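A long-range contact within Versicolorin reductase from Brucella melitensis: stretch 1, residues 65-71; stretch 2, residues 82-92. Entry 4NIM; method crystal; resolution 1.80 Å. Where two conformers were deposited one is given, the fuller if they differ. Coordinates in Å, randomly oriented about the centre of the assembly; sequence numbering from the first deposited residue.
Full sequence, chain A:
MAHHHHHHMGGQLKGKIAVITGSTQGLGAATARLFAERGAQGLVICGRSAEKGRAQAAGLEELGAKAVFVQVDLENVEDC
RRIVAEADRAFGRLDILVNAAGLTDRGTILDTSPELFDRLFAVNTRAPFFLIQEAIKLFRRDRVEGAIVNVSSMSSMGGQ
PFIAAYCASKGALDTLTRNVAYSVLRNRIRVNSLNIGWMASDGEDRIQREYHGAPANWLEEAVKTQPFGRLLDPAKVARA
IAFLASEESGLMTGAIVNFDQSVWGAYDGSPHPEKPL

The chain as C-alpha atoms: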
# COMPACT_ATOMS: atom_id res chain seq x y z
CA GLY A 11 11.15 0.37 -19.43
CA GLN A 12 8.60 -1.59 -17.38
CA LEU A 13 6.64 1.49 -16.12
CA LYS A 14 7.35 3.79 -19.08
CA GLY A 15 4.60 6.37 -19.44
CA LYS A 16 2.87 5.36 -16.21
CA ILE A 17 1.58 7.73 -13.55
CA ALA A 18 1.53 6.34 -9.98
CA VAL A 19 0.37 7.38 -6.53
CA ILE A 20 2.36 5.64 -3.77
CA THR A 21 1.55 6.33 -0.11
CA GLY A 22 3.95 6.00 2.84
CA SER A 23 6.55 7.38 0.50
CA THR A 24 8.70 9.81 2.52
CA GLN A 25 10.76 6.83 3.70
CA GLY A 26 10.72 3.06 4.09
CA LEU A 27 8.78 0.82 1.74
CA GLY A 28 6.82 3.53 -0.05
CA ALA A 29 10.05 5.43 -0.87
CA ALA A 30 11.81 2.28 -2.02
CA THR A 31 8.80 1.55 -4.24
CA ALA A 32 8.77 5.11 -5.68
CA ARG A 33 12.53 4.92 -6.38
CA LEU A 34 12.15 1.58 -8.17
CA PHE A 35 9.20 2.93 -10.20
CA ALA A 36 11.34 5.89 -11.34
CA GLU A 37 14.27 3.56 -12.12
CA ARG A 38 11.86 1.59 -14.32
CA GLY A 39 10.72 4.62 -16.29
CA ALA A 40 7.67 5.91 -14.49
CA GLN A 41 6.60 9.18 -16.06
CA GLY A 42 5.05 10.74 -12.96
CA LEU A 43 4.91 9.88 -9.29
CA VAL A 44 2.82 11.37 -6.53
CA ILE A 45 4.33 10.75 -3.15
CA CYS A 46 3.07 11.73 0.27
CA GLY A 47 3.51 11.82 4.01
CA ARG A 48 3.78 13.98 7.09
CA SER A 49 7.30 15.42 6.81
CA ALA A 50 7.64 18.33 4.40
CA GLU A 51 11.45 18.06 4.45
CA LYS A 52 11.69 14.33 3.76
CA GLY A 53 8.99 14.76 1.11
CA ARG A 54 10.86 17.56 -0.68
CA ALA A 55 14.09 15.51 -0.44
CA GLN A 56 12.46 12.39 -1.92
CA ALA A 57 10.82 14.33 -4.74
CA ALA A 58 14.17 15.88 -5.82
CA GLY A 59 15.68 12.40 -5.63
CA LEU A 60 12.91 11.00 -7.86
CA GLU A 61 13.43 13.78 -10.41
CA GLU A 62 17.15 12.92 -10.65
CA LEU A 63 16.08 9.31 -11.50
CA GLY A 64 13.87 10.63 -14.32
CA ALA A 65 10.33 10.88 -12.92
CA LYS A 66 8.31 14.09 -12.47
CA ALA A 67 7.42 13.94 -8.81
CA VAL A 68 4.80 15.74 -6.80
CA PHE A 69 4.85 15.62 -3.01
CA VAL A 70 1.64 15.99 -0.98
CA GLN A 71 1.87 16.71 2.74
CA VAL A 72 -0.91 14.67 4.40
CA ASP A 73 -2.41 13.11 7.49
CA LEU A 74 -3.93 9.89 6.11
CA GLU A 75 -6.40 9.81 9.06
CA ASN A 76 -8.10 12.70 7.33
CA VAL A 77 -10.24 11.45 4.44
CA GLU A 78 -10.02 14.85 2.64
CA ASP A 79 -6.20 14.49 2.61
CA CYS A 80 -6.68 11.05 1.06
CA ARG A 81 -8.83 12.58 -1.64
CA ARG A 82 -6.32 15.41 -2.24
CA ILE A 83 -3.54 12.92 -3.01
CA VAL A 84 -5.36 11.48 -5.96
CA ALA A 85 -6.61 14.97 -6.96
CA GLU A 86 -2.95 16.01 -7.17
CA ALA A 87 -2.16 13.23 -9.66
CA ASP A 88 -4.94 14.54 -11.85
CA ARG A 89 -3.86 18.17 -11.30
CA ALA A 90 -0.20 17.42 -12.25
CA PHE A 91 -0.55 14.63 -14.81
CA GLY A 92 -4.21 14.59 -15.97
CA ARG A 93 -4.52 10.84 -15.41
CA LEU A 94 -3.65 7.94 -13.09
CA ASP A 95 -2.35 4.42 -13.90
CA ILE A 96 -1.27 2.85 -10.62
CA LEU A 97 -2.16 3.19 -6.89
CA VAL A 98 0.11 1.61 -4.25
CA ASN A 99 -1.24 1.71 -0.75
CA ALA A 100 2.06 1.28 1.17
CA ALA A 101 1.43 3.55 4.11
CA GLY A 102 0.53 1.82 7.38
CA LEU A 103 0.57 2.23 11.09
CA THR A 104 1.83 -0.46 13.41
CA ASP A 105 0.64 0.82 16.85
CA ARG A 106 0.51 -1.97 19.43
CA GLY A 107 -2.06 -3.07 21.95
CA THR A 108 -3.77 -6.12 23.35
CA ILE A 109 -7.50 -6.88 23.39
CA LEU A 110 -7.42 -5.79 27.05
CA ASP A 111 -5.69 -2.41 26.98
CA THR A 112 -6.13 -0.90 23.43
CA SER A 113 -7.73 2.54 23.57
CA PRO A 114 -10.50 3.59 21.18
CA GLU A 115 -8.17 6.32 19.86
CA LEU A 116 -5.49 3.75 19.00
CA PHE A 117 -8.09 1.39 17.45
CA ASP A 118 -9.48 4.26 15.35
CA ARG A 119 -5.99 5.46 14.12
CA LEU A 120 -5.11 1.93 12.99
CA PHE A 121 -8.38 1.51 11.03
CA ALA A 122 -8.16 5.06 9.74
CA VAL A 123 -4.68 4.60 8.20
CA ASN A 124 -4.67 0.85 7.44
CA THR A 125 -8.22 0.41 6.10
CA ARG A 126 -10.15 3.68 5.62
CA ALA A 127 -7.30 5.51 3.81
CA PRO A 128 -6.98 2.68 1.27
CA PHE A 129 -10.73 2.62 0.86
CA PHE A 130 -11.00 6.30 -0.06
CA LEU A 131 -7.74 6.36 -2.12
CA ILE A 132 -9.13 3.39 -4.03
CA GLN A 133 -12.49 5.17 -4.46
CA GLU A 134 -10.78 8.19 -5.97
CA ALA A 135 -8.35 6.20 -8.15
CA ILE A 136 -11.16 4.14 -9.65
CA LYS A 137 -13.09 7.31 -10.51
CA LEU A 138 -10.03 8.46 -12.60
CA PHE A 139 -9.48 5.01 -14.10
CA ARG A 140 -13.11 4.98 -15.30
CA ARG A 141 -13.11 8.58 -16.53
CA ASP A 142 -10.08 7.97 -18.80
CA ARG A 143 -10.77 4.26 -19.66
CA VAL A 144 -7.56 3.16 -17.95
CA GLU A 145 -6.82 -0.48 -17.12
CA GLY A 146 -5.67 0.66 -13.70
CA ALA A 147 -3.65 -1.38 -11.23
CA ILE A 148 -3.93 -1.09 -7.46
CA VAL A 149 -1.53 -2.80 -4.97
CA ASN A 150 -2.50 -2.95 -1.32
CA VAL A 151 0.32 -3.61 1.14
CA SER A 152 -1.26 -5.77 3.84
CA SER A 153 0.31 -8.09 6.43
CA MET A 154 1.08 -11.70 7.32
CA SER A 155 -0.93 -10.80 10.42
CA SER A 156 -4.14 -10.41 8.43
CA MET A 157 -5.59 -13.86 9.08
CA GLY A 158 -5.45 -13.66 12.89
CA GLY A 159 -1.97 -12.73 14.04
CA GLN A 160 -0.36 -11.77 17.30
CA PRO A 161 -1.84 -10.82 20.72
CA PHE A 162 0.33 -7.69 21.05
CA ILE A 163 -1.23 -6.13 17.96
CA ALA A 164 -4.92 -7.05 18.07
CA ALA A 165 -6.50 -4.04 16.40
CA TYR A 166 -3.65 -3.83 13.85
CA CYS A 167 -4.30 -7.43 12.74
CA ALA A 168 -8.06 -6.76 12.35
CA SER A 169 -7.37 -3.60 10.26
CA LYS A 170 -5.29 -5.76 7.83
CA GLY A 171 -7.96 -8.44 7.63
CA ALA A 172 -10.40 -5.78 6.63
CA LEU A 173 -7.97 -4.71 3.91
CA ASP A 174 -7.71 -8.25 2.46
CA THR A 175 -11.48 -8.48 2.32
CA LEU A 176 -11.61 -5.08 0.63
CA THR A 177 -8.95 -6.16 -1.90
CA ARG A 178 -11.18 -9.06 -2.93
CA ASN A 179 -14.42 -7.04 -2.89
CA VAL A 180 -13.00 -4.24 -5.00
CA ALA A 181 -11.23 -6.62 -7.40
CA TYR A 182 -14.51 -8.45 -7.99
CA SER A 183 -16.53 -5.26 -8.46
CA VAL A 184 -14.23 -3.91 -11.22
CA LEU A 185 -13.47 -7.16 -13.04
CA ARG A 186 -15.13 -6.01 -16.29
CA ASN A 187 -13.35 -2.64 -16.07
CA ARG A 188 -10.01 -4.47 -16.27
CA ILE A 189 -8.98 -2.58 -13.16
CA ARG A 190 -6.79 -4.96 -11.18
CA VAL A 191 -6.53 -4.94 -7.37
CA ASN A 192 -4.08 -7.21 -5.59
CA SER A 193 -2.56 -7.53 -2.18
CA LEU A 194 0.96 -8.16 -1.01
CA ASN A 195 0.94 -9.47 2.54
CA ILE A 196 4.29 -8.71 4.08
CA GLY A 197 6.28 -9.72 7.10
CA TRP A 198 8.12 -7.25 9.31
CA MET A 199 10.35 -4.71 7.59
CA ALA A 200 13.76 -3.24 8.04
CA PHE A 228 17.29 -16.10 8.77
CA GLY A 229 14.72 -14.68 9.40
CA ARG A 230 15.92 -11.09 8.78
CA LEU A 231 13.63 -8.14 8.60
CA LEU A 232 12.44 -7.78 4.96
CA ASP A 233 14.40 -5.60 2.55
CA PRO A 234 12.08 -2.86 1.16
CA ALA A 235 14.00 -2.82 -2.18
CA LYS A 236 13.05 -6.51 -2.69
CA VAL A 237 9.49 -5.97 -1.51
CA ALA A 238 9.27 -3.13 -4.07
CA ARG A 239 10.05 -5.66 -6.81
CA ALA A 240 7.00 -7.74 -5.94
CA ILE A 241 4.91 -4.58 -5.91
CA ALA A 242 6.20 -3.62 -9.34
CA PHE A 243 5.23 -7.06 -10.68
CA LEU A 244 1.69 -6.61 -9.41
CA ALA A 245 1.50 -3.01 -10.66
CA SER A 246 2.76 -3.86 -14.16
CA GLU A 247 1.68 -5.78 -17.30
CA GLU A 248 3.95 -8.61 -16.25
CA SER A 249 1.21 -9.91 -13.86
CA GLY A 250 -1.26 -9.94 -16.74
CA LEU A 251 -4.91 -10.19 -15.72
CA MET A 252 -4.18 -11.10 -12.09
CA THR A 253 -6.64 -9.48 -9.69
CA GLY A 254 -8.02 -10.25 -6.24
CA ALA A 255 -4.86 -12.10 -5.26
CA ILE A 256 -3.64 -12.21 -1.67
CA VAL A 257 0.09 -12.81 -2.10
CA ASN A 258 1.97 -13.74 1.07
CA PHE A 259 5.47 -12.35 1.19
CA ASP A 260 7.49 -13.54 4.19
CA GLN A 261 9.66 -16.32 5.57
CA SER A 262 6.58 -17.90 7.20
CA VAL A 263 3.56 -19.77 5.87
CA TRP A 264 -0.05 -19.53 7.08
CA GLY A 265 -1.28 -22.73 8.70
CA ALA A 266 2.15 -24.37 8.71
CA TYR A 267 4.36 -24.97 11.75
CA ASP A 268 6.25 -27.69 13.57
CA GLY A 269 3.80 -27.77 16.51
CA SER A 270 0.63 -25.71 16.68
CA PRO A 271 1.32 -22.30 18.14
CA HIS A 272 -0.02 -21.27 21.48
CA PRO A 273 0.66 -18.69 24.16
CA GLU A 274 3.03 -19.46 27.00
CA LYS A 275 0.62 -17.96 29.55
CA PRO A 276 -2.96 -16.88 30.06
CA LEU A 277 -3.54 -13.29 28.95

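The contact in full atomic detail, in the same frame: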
# COMPACT_ATOMS: atom_id res chain seq x y z
N ALA A 65 11.78 10.75 -13.05
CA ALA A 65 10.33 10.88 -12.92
C ALA A 65 9.96 12.30 -12.52
O ALA A 65 10.65 12.88 -11.69
CB ALA A 65 9.85 9.92 -11.84
N LYS A 66 8.90 12.86 -13.06
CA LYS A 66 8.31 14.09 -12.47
C LYS A 66 7.66 13.65 -11.19
O LYS A 66 7.02 12.61 -11.17
CB LYS A 66 7.26 14.76 -13.38
N ALA A 67 7.86 14.39 -10.12
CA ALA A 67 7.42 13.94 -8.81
C ALA A 67 6.70 15.10 -8.18
O ALA A 67 7.11 16.24 -8.34
CB ALA A 67 8.62 13.49 -7.96
N VAL A 68 5.59 14.79 -7.53
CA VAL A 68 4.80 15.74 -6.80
C VAL A 68 4.74 15.20 -5.40
O VAL A 68 4.47 14.01 -5.22
CB VAL A 68 3.38 15.81 -7.39
CG1 VAL A 68 2.45 16.56 -6.44
CG2 VAL A 68 3.44 16.46 -8.77
N PHE A 69 5.02 16.03 -4.41
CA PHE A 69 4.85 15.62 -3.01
C PHE A 69 3.64 16.26 -2.37
O PHE A 69 3.42 17.47 -2.51
CB PHE A 69 6.07 15.95 -2.19
CG PHE A 69 5.84 15.80 -0.72
CD1 PHE A 69 5.71 14.53 -0.16
CD2 PHE A 69 5.69 16.91 0.10
CE1 PHE A 69 5.49 14.38 1.18
CE2 PHE A 69 5.48 16.75 1.45
CZ PHE A 69 5.38 15.49 1.97
N VAL A 70 2.83 15.46 -1.65
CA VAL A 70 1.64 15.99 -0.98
C VAL A 70 1.78 15.76 0.52
O VAL A 70 2.00 14.65 0.95
CB VAL A 70 0.34 15.30 -1.51
CG1 VAL A 70 -0.89 16.10 -1.13
CG2 VAL A 70 0.38 15.19 -3.03
N GLN A 71 1.75 16.84 1.31
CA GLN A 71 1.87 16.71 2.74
C GLN A 71 0.47 16.31 3.28
O GLN A 71 -0.52 17.00 3.06
CB GLN A 71 2.33 18.02 3.36
CG GLN A 71 2.75 17.82 4.80
CD GLN A 71 3.17 19.09 5.50
OE1 GLN A 71 2.73 20.18 5.17
NE2 GLN A 71 4.05 18.94 6.48
N ARG A 82 -7.23 14.44 -1.64
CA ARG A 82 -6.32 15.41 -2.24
C ARG A 82 -5.12 14.75 -2.93
O ARG A 82 -4.62 15.27 -3.95
CB ARG A 82 -5.84 16.45 -1.22
CG ARG A 82 -5.18 17.67 -1.85
CD ARG A 82 -5.22 18.89 -0.93
NE ARG A 82 -4.54 18.64 0.33
CZ ARG A 82 -5.17 18.42 1.48
NH1 ARG A 82 -6.50 18.45 1.54
NH2 ARG A 82 -4.47 18.18 2.57
N ILE A 83 -4.66 13.61 -2.40
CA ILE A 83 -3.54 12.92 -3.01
C ILE A 83 -3.82 12.56 -4.46
O ILE A 83 -3.03 12.84 -5.41
CB ILE A 83 -3.18 11.66 -2.22
CG1 ILE A 83 -2.62 12.08 -0.85
CG2 ILE A 83 -2.15 10.85 -2.97
CD1 ILE A 83 -2.64 10.97 0.16
N VAL A 84 -4.95 11.93 -4.64
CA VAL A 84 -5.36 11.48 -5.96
C VAL A 84 -5.73 12.70 -6.84
O VAL A 84 -5.33 12.74 -8.03
CB VAL A 84 -6.51 10.47 -5.89
CG1 VAL A 84 -7.01 10.14 -7.29
CG2 VAL A 84 -6.05 9.21 -5.19
N ALA A 85 -6.40 13.71 -6.25
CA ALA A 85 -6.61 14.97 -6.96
C ALA A 85 -5.32 15.59 -7.50
O ALA A 85 -5.33 16.19 -8.57
CB ALA A 85 -7.30 16.00 -6.10
N GLU A 86 -4.22 15.43 -6.76
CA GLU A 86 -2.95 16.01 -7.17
C GLU A 86 -2.34 15.27 -8.35
O GLU A 86 -1.64 15.87 -9.16
CB GLU A 86 -1.98 16.09 -5.98
CG GLU A 86 -2.14 17.37 -5.16
CD GLU A 86 -1.55 18.57 -5.90
OE1 GLU A 86 -0.32 18.80 -5.81
OE2 GLU A 86 -2.30 19.25 -6.63
N ALA A 87 -2.60 13.97 -8.48
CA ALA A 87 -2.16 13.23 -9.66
C ALA A 87 -2.84 13.72 -10.91
O ALA A 87 -2.20 13.99 -11.96
CB ALA A 87 -2.41 11.76 -9.49
N ASP A 88 -4.15 13.93 -10.78
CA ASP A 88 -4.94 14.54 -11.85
C ASP A 88 -4.51 15.98 -12.17
O ASP A 88 -4.32 16.34 -13.35
CB ASP A 88 -6.42 14.47 -11.46
CG ASP A 88 -7.34 14.68 -12.64
OD1 ASP A 88 -6.88 14.61 -13.82
OD2 ASP A 88 -8.50 15.02 -12.38
N ARG A 89 -4.33 16.79 -11.14
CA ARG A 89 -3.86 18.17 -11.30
C ARG A 89 -2.53 18.21 -12.11
O ARG A 89 -2.43 18.89 -13.13
CB ARG A 89 -3.72 18.85 -9.92
CG ARG A 89 -3.48 20.35 -9.92
CD ARG A 89 -2.03 20.79 -10.05
NE ARG A 89 -1.16 20.22 -9.01
CZ ARG A 89 0.18 20.18 -9.07
NH1 ARG A 89 0.83 20.67 -10.11
NH2 ARG A 89 0.87 19.63 -8.07
N ALA A 90 -1.54 17.43 -11.67
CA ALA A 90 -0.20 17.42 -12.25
C ALA A 90 -0.08 16.69 -13.57
O ALA A 90 0.65 17.15 -14.49
CB ALA A 90 0.77 16.80 -11.23
N PHE A 91 -0.77 15.55 -13.69
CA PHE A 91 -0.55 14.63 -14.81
C PHE A 91 -1.76 14.39 -15.70
O PHE A 91 -1.62 13.83 -16.78
CB PHE A 91 0.03 13.31 -14.32
CG PHE A 91 1.29 13.49 -13.51
CD1 PHE A 91 2.44 14.03 -14.09
CD2 PHE A 91 1.31 13.18 -12.18
CE1 PHE A 91 3.58 14.22 -13.33
CE2 PHE A 91 2.45 13.37 -11.42
CZ PHE A 91 3.58 13.88 -11.99
N GLY A 92 -2.95 14.72 -15.19
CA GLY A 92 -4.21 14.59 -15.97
C GLY A 92 -4.78 13.18 -16.05
O GLY A 92 -5.74 12.94 -16.74
O HOH W 1 1.33 18.96 -3.79

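When a helix packs against a β-strand, the strand's alternation selects which residues can meet it, and the contact between residues 65-71 and 82-92 of this reductase illustrates the principle clearly. Strand 66-71 and helix 82-91 run nearly antiparallel, their directions 155° apart, and their axes approach to 9.1 Å, a spacing that side chains must fill. The CA atoms of V70 and I83 lie 6.4 Å apart, and those of V68 and A90 lie 7.6 Å apart, so the strand advances as the helix returns. Successive turns of the helix are held by backbone hydrogen bonds such as E86 N to R82 O (2.8 Å) and A90 N to E86 O (3.0 Å). At its end, G92 leaves helical geometry with positive phi, a conformation that glycine adopts readily, while its N still bonds to D88 O at 2.8 Å.

Along the strand, K66, V68 and V70 direct their CA-to-CB bonds toward the helix, whereas A67 and F69 point away. V68 is the hub. Its chi1 is t, and CG2 rests 3.6 Å from A90 CB, an ordinary contact between two methyl groups, and 4.1 Å from F91 CZ. The F91 ring also reaches K66, whose CB lies 3.7 Å from F91 CE1 at the ring edge; the lysine is modelled no further than CB. Farther along, V70 CG1 meets I83 CG1 at a looser 4.4 Å, and V70 CG2 packs 3.9 Å from E86 CB, so the aliphatic base of a charged residue contributes to the apolar contact.

Two of the helix's charged residues pair with each other. E86 and R89, three residues apart, form a salt bridge with two nearly linear hydrogen bonds: R89 NH2 donates to E86 OE1 at 2.7 Å and R89 NE to E86 OE2 at 2.8 Å. This bidentate pairing satisfies both carboxylate oxygens beside the valine, with V68 CG1 3.6 Å from E86 OE1 and 3.8 Å from R89 NH2. These last are van der Waals neighbours, since a methyl group offers no polar partner.

No direct hydrogen bond joins the stretches among the modelled atoms. A water supplies the polar link instead, donating to F69 O at 2.9 Å and to E86 OE1 at 2.6 Å. Thus F69, whose CA-to-CB bond points away from the helix, still takes part through its carbonyl. In this contact apolar packing fills the space between strand and helix, the E86-R89 pair is satisfied within the helix, and a water makes the polar link between the stretches.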